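Local atomic coordinates of 6-phosphogluconate dehydrogenase (Decarboxylating) (PDB entry 4E21), a protein that probably catalyses the NADP-dependent oxidative decarboxylation of 6-phosphogluconate in the pentose phosphate pathway. Residues B[111-114]-B[115-119]; B[165-168]-B[169-173]; B[318-321]-B[322-326]; B[336-339]-B[340-344]. One frame throughout, in Å; residues are numbered along the deposited sequence.

Interaction 1: residues B[111-114]-B[115-119]; sequences VIDG and GNSHY
Asp-113 and Ser-117 meet through a single short hydrogen bond: the hydroxyl OG of Ser-117 donates to OD2 of Asp-113 at 2.6 Å. The serine arrives on the syn side of that oxygen, the side that faces the other carboxylate oxygen. OD1 of Asp-113, in turn, takes the backbone N-H of Gly-115 at 3.1 Å, with a fairly straight N-H...O angle of 157°. This donor sits well above the carboxylate plane, 41° out of it, so the two oxygens are approached in quite different ways. The first torsion of Asp-113 suits both bonds: CG lies opposite the backbone N (chi1 178°), and the carboxylate lies toward the bend that follows. Ser-117 answers with OG beside its own backbone N, turned back to the aspartate. Between them the chain bends through Gly-114 and Gly-115, and a weak backbone bond from Ser-117 N to Gly-115 O, 3.3 Å, spans the bend.

One shell out, Arg-125 of helix 119-130 makes a weak hydrogen bond to Ser-117 OG and a long, weak ion pair with Asp-113 OD2. Its positive charge would probably help to stabilise the buried carboxylate. His-207 of helix 205-232 and Val-94 of helix 94-101 each pack against both Asp-113 and Ser-117. The bend carries the chain from the C-terminal end of parallel strand 110-113 to His-118, the N-cap of helix 119-130: a strand-to-helix turn of the Rossmann-type NAD-binding domain, at its border with the long helix of the C-terminal domain.

Interaction 2: residues B[165-168]-B[169-173]; sequences RLDP and VFRTL
Asp-167 and Arg-171 stand one turn apart on the short helix 167-173 of the Rossmann-type nucleotide-binding domain, an i to i+4 acid-base pair. Arg-171 is the side chain to follow. Its CB rests 3.5 Å from the backbone O of Asp-167, the same oxygen that receives Arg-171 N in a nearly straight helical bond (2.9 Å, 175°). CG still runs beside that oxygen, and CD of Arg-171 then passes OD2 of Asp-167 at 3.9 Å. The chain bends at chi3, and this turn brings the guanidinium back to the acid. There NH1 of Arg-171 meets OD2 of Asp-167 at 2.7 Å in a salt bridge whose hydrogen bond is weak, its angle at the hydrogen only 127°. OD2 lies at the guanidinium edge, near its plane, while the two flat groups are turned 61° apart. The other carboxylate oxygen, OD1, is hydrogen-bonded to Tyr-197 OH, so each carboxylate oxygen has its own partner.

The buried side of the helix is apolar. Phe-170 has the O of Leu-166 over one face of its ring, and its CE2 touches CB of Leu-166 at 3.6 Å. That carbonyl also accepts Phe-170 N, and more weakly Val-169 N. Phe-170, Val-169 and Leu-173 pack on Trp-86 of strand 84-87, and this seats the helix against the sheet. Farther along, Thr-172 N bonds to Pro-168 O from above the carbonyl plane, while the hydroxyl OG1 of Thr-172 has His-46 NE2 as its partner and stands 3.1 Å from Pro-168 O.

Interaction 3: residues B[318-321]-B[322-326]; sequences VPAH and VLSSA
The N-terminus of helix 321-333 opens at Ala-320, the N-cap residue, whose carbonyl is gripped twice by Ser-324. The backbone N of Ser-324 reaches Ala-320 O at 2.9 Å, almost in line with the C=O bond, while its hydroxyl OG donates to the same oxygen at 2.7 Å from 44° above the carbonyl plane. OG can fold back this way because it lies beside its own backbone N (chi1 -49°); OG of Ser-324 also comes within 3.8 Å of the Ala-320 methyl, CB. One residue on, Ser-325 N bonds to His-321 O at 2.9 Å, with an angle of 160°.

This first turn is also a meeting point of the tetramer, within the all-helical C-terminal domain. The backbone N atoms of Val-322 and Leu-323 donate to the carboxylate of Glu-226 of the second subunit, so an acid of another chain takes up two N-H groups of the first turn. His-321 ND1 pairs with Ser-325 OG of the third subunit, and Ser-325 OG with His-321 ND1 of that same chain, a reciprocal exchange. The His-321 ring stacks on His-321 of the fourth subunit, and Ser-324 OG has a further hydrogen bond to Tyr-328 OH of the third.

Interaction 4: residues B[336-339]-B[340-344]; sequences EDDF and ANRLL
The backbone is helical here, with Asn-341 N bonded to Asp-337 O (3.0 Å), Arg-342 N to Asp-338 O and Leu-343 N to Phe-339 O (3.1 Å). The first of these is straight, whereas the donor of the last is tilted from its carbonyl plane.

Asp-338 and Arg-342 form an i to i+4 salt bridge. Asp-338 reaches forward along the helix with CG opposite its backbone N (chi1 -177°), and Arg-342 runs out extended from CG to NE. NE of Arg-342, rather than a terminal nitrogen, does the touching: it donates to OD2 of Asp-338 at 2.9 Å in a straight bond of 166°. The oxygen lies at the guanidinium edge, close to its plane, and is met on its syn side, somewhat out of the carboxylate plane; carboxylate and guanidinium are nearly perpendicular, 89° apart. Using NE leaves NH2 to bond the backbone O of Leu-293 of the fourth subunit, so one arginine joins its own helix to a neighbour. CG of Arg-342 also passes 3.5 Å from the O of Asp-338.

Asp-337 and the side chain of Asn-341 lie together one turn apart along the chain. The ring of Phe-339 stacks on His-232 of the fourth subunit, while Leu-343 packs on Leu-228 there. An i to i+4 salt bridge beside intersubunit packing in the early turns of helix 338-350, the C-terminal helix of the modelled chain, is part of how the tetramer is joined.

In the fold
From the N terminus the four contacts come in series, none nested and none crossing; each closes only a turn of a few residues. Interaction 1 rounds the end of strand 110-113 into helix 119-130, and interaction 2 winds helix 167-173 beside the same sheet. These two touch, Ile-112 CD1 to Leu-166 CD1 at 3.6 Å, though their centres are about 17 Å apart. The long helix 205-232 belongs to the C-terminal domain, where, farther on, interaction 3 starts helix 321-333 and interaction 4 lies in the early part of the next helix, 338-350. Their centres lie about 21 Å apart without touching, and both meet the third subunit. The centres of interactions 2 and 4 are about 50 Å apart, on opposite sides of the chain's centre.

Interaction 1: residues B[111-114]-B[115-119]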
# COMPACT_ATOMS: atom_id res chain seq x y z
N VAL B 111 17.18 -1.86 37.92
CA VAL B 111 16.94 -0.62 37.17
C VAL B 111 15.91 -0.89 36.08
O VAL B 111 16.00 -1.86 35.33
CB VAL B 111 18.26 -0.07 36.55
CG1 VAL B 111 18.01 1.21 35.73
CG2 VAL B 111 19.27 0.20 37.63
N ILE B 112 14.89 -0.05 36.03
CA ILE B 112 13.84 -0.22 35.05
C ILE B 112 13.88 0.93 34.05
O ILE B 112 13.91 2.09 34.45
CB ILE B 112 12.48 -0.25 35.75
CG1 ILE B 112 12.48 -1.38 36.79
CG2 ILE B 112 11.33 -0.38 34.71
CD1 ILE B 112 11.51 -1.16 37.90
N ASP B 113 13.91 0.60 32.76
CA ASP B 113 13.74 1.63 31.72
C ASP B 113 12.32 1.53 31.16
O ASP B 113 11.96 0.55 30.50
CB ASP B 113 14.76 1.46 30.60
CG ASP B 113 14.59 2.48 29.48
OD1 ASP B 113 13.82 3.44 29.65
OD2 ASP B 113 15.24 2.32 28.43
N GLY B 114 11.51 2.52 31.48
CA GLY B 114 10.11 2.51 31.14
C GLY B 114 9.81 3.44 29.99
O GLY B 114 8.66 3.59 29.60
N GLY B 115 10.84 4.05 29.42
CA GLY B 115 10.65 4.98 28.33
C GLY B 115 10.59 4.28 26.98
O GLY B 115 10.43 3.06 26.90
N ASN B 116 10.75 5.07 25.92
CA ASN B 116 10.71 4.57 24.55
C ASN B 116 12.09 4.24 23.99
O ASN B 116 12.56 4.88 23.07
CB ASN B 116 10.03 5.61 23.68
CG ASN B 116 8.61 5.89 24.13
OD1 ASN B 116 7.78 4.99 24.16
ND2 ASN B 116 8.33 7.15 24.49
N SER B 117 12.73 3.24 24.58
CA SER B 117 14.01 2.78 24.09
C SER B 117 13.77 1.69 23.05
O SER B 117 12.75 1.00 23.11
CB SER B 117 14.85 2.21 25.25
OG SER B 117 15.45 3.27 25.98
N HIS B 118 14.69 1.55 22.10
CA HIS B 118 14.62 0.46 21.16
C HIS B 118 15.14 -0.83 21.81
O HIS B 118 16.19 -0.83 22.45
CB HIS B 118 15.41 0.78 19.89
CG HIS B 118 15.28 -0.27 18.83
ND1 HIS B 118 16.16 -1.32 18.71
CD2 HIS B 118 14.33 -0.45 17.88
CE1 HIS B 118 15.78 -2.09 17.70
NE2 HIS B 118 14.67 -1.59 17.19
N TYR B 119 14.42 -1.93 21.64
CA TYR B 119 14.76 -3.16 22.36
C TYR B 119 16.19 -3.65 22.15
O TYR B 119 16.76 -4.26 23.05
CB TYR B 119 13.76 -4.28 22.04
CG TYR B 119 14.04 -4.98 20.74
CD1 TYR B 119 14.72 -6.19 20.71
CD2 TYR B 119 13.63 -4.42 19.52
CE1 TYR B 119 14.97 -6.84 19.51
CE2 TYR B 119 13.88 -5.06 18.31
CZ TYR B 119 14.55 -6.27 18.31
OH TYR B 119 14.82 -6.92 17.11

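Interaction 2: residues B[165-168]-B[169-173]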
# COMPACT_ATOMS: atom_id res chain seq x y z
N ARG B 165 10.07 -9.91 41.84
CA ARG B 165 10.33 -8.95 42.90
C ARG B 165 9.54 -7.67 42.65
O ARG B 165 9.10 -7.00 43.58
CB ARG B 165 11.84 -8.64 43.04
CG ARG B 165 12.61 -9.66 43.89
CD ARG B 165 13.96 -9.08 44.41
NE ARG B 165 15.05 -9.21 43.45
CZ ARG B 165 16.09 -8.38 43.37
NH1 ARG B 165 16.18 -7.33 44.20
NH2 ARG B 165 17.04 -8.57 42.46
N LEU B 166 9.35 -7.32 41.38
CA LEU B 166 8.70 -6.06 41.05
C LEU B 166 7.17 -6.13 41.04
O LEU B 166 6.50 -5.12 40.85
CB LEU B 166 9.21 -5.53 39.70
CG LEU B 166 10.64 -4.98 39.66
CD1 LEU B 166 11.06 -4.73 38.22
CD2 LEU B 166 10.76 -3.71 40.49
N ASP B 167 6.62 -7.33 41.25
CA ASP B 167 5.17 -7.53 41.12
C ASP B 167 4.27 -6.48 41.79
O ASP B 167 3.29 -6.05 41.20
CB ASP B 167 4.75 -8.93 41.55
CG ASP B 167 3.49 -9.39 40.85
OD1 ASP B 167 3.46 -9.42 39.59
OD2 ASP B 167 2.52 -9.74 41.55
N PRO B 168 4.58 -6.08 43.04
CA PRO B 168 3.73 -5.09 43.72
C PRO B 168 3.71 -3.72 43.03
O PRO B 168 2.70 -3.00 43.07
CB PRO B 168 4.36 -4.96 45.11
CG PRO B 168 5.07 -6.24 45.32
CD PRO B 168 5.60 -6.63 43.95
N VAL B 169 4.82 -3.36 42.41
CA VAL B 169 4.90 -2.09 41.69
C VAL B 169 4.05 -2.15 40.42
O VAL B 169 3.38 -1.19 40.08
CB VAL B 169 6.35 -1.72 41.35
CG1 VAL B 169 6.38 -0.52 40.41
CG2 VAL B 169 7.14 -1.45 42.63
N PHE B 170 4.07 -3.29 39.74
CA PHE B 170 3.30 -3.44 38.51
C PHE B 170 1.80 -3.48 38.80
O PHE B 170 1.01 -2.79 38.14
CB PHE B 170 3.73 -4.70 37.76
CG PHE B 170 5.12 -4.63 37.24
CD1 PHE B 170 5.64 -3.44 36.77
CD2 PHE B 170 5.92 -5.77 37.21
CE1 PHE B 170 6.94 -3.38 36.29
CE2 PHE B 170 7.20 -5.72 36.71
CZ PHE B 170 7.71 -4.52 36.26
N ARG B 171 1.41 -4.27 39.81
CA ARG B 171 0.02 -4.32 40.24
C ARG B 171 -0.57 -2.95 40.49
O ARG B 171 -1.68 -2.64 40.04
CB ARG B 171 -0.11 -5.14 41.50
CG ARG B 171 -0.32 -6.59 41.22
CD ARG B 171 -0.35 -7.36 42.51
NE ARG B 171 -1.43 -8.33 42.45
CZ ARG B 171 -1.32 -9.52 41.88
NH1 ARG B 171 -0.16 -9.88 41.32
NH2 ARG B 171 -2.36 -10.34 41.86
N THR B 172 0.17 -2.12 41.22
CA THR B 172 -0.29 -0.77 41.52
C THR B 172 -0.44 0.05 40.26
O THR B 172 -1.43 0.77 40.08
CB THR B 172 0.68 -0.05 42.48
OG1 THR B 172 0.72 -0.77 43.71
CG2 THR B 172 0.25 1.39 42.75
N LEU B 173 0.55 -0.06 39.38
CA LEU B 173 0.62 0.73 38.16
C LEU B 173 -0.44 0.33 37.12
O LEU B 173 -0.96 1.18 36.41
CB LEU B 173 2.01 0.58 37.57
CG LEU B 173 2.95 1.79 37.57
CD1 LEU B 173 2.59 2.79 38.61
CD2 LEU B 173 4.40 1.33 37.70

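Interaction 3: residues B[318-321]-B[322-326]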
# COMPACT_ATOMS: atom_id res chain seq x y z
N VAL B 318 7.94 -10.32 7.11
CA VAL B 318 6.49 -10.26 7.33
C VAL B 318 5.83 -9.17 6.48
O VAL B 318 6.24 -8.02 6.53
CB VAL B 318 6.19 -9.99 8.82
CG1 VAL B 318 4.70 -9.79 9.05
CG2 VAL B 318 6.74 -11.15 9.69
N PRO B 319 4.79 -9.52 5.69
CA PRO B 319 4.15 -8.48 4.90
C PRO B 319 3.53 -7.44 5.83
O PRO B 319 2.97 -7.84 6.85
CB PRO B 319 3.04 -9.23 4.15
CG PRO B 319 3.43 -10.67 4.21
CD PRO B 319 4.16 -10.84 5.51
N ALA B 320 3.66 -6.15 5.52
CA ALA B 320 3.28 -5.10 6.46
C ALA B 320 2.69 -3.90 5.73
O ALA B 320 2.93 -2.76 6.12
CB ALA B 320 4.48 -4.69 7.32
N HIS B 321 1.93 -4.19 4.67
CA HIS B 321 1.32 -3.15 3.84
C HIS B 321 0.66 -2.07 4.68
O HIS B 321 0.91 -0.89 4.50
CB HIS B 321 0.27 -3.73 2.88
CG HIS B 321 0.83 -4.68 1.86
ND1 HIS B 321 1.53 -4.26 0.75
CD2 HIS B 321 0.76 -6.04 1.78
CE1 HIS B 321 1.88 -5.32 0.03
NE2 HIS B 321 1.43 -6.40 0.64
N VAL B 322 -0.22 -2.46 5.60
CA VAL B 322 -0.97 -1.41 6.24
C VAL B 322 -0.21 -0.65 7.32
O VAL B 322 -0.36 0.58 7.41
CB VAL B 322 -2.43 -1.80 6.66
CG1 VAL B 322 -2.96 -3.00 5.83
CG2 VAL B 322 -2.57 -1.97 8.13
N LEU B 323 0.59 -1.35 8.13
CA LEU B 323 1.43 -0.66 9.09
C LEU B 323 2.37 0.31 8.37
O LEU B 323 2.55 1.45 8.83
CB LEU B 323 2.21 -1.63 10.02
CG LEU B 323 1.38 -2.67 10.80
CD1 LEU B 323 2.21 -3.51 11.78
CD2 LEU B 323 0.18 -2.03 11.49
N SER B 324 2.95 -0.12 7.24
CA SER B 324 3.92 0.75 6.56
C SER B 324 3.23 1.94 5.92
O SER B 324 3.71 3.08 6.00
CB SER B 324 4.71 -0.03 5.50
OG SER B 324 5.20 -1.22 6.07
N SER B 325 2.12 1.67 5.27
CA SER B 325 1.40 2.75 4.63
C SER B 325 0.90 3.81 5.62
O SER B 325 0.95 4.99 5.32
CB SER B 325 0.29 2.20 3.77
OG SER B 325 0.88 1.86 2.52
N ALA B 326 0.50 3.38 6.81
CA ALA B 326 0.08 4.33 7.85
C ALA B 326 1.26 5.21 8.27
O ALA B 326 1.11 6.42 8.50
CB ALA B 326 -0.50 3.61 9.06

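Interaction 4: residues B[336-339]-B[340-344]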
# COMPACT_ATOMS: atom_id res chain seq x y z
N GLU B 336 7.36 15.27 2.85
CA GLU B 336 8.54 14.51 2.49
C GLU B 336 8.38 13.81 1.15
O GLU B 336 9.35 13.35 0.58
CB GLU B 336 8.86 13.48 3.58
CG GLU B 336 9.13 14.10 4.95
CD GLU B 336 10.44 14.89 4.97
OE1 GLU B 336 10.86 15.29 6.08
OE2 GLU B 336 11.05 15.09 3.89
N ASP B 337 7.16 13.77 0.64
CA ASP B 337 6.91 13.28 -0.71
C ASP B 337 7.20 14.33 -1.79
O ASP B 337 7.17 14.01 -2.99
CB ASP B 337 5.45 12.82 -0.85
CG ASP B 337 4.42 13.90 -0.44
OD1 ASP B 337 4.70 14.77 0.45
OD2 ASP B 337 3.30 13.87 -0.99
N ASP B 338 7.47 15.57 -1.37
CA ASP B 338 7.51 16.69 -2.33
C ASP B 338 8.38 16.44 -3.55
O ASP B 338 7.98 16.72 -4.68
CB ASP B 338 7.92 18.00 -1.68
CG ASP B 338 7.87 19.16 -2.67
OD1 ASP B 338 6.80 19.40 -3.26
OD2 ASP B 338 8.90 19.82 -2.90
N PHE B 339 9.57 15.90 -3.32
CA PHE B 339 10.48 15.65 -4.42
C PHE B 339 9.99 14.54 -5.38
O PHE B 339 10.12 14.67 -6.59
CB PHE B 339 11.90 15.35 -3.91
CG PHE B 339 12.91 15.27 -5.01
CD1 PHE B 339 13.46 16.43 -5.55
CD2 PHE B 339 13.27 14.05 -5.55
CE1 PHE B 339 14.37 16.37 -6.58
CE2 PHE B 339 14.19 13.97 -6.58
CZ PHE B 339 14.75 15.13 -7.09
N ALA B 340 9.44 13.46 -4.84
CA ALA B 340 8.82 12.45 -5.69
C ALA B 340 7.71 13.06 -6.56
O ALA B 340 7.59 12.74 -7.75
CB ALA B 340 8.28 11.29 -4.86
N ASN B 341 6.91 13.95 -5.95
CA ASN B 341 5.81 14.61 -6.68
C ASN B 341 6.26 15.50 -7.83
O ASN B 341 5.67 15.48 -8.92
CB ASN B 341 4.95 15.43 -5.71
CG ASN B 341 4.21 14.57 -4.71
OD1 ASN B 341 3.86 15.02 -3.62
ND2 ASN B 341 3.97 13.31 -5.08
N ARG B 342 7.33 16.27 -7.61
CA ARG B 342 7.84 17.15 -8.64
C ARG B 342 8.36 16.30 -9.79
O ARG B 342 8.18 16.66 -10.95
CB ARG B 342 8.93 18.08 -8.13
CG ARG B 342 8.47 19.16 -7.16
CD ARG B 342 9.70 19.88 -6.57
NE ARG B 342 9.31 20.91 -5.61
CZ ARG B 342 8.99 22.16 -5.93
NH1 ARG B 342 8.64 23.03 -4.98
NH2 ARG B 342 9.03 22.55 -7.20
N LEU B 343 8.97 15.17 -9.47
CA LEU B 343 9.46 14.29 -10.51
C LEU B 343 8.34 13.71 -11.39
O LEU B 343 8.52 13.54 -12.59
CB LEU B 343 10.28 13.15 -9.91
CG LEU B 343 10.89 12.21 -10.96
CD1 LEU B 343 11.82 12.99 -11.90
CD2 LEU B 343 11.63 11.03 -10.33
N LEU B 344 7.19 13.39 -10.78
CA LEU B 344 6.05 12.91 -11.55
C LEU B 344 5.49 14.01 -12.46
O LEU B 344 5.20 13.77 -13.62
CB LEU B 344 4.94 12.40 -10.63
CG LEU B 344 5.26 11.30 -9.63
CD1 LEU B 344 4.26 11.38 -8.52
CD2 LEU B 344 5.28 9.90 -10.23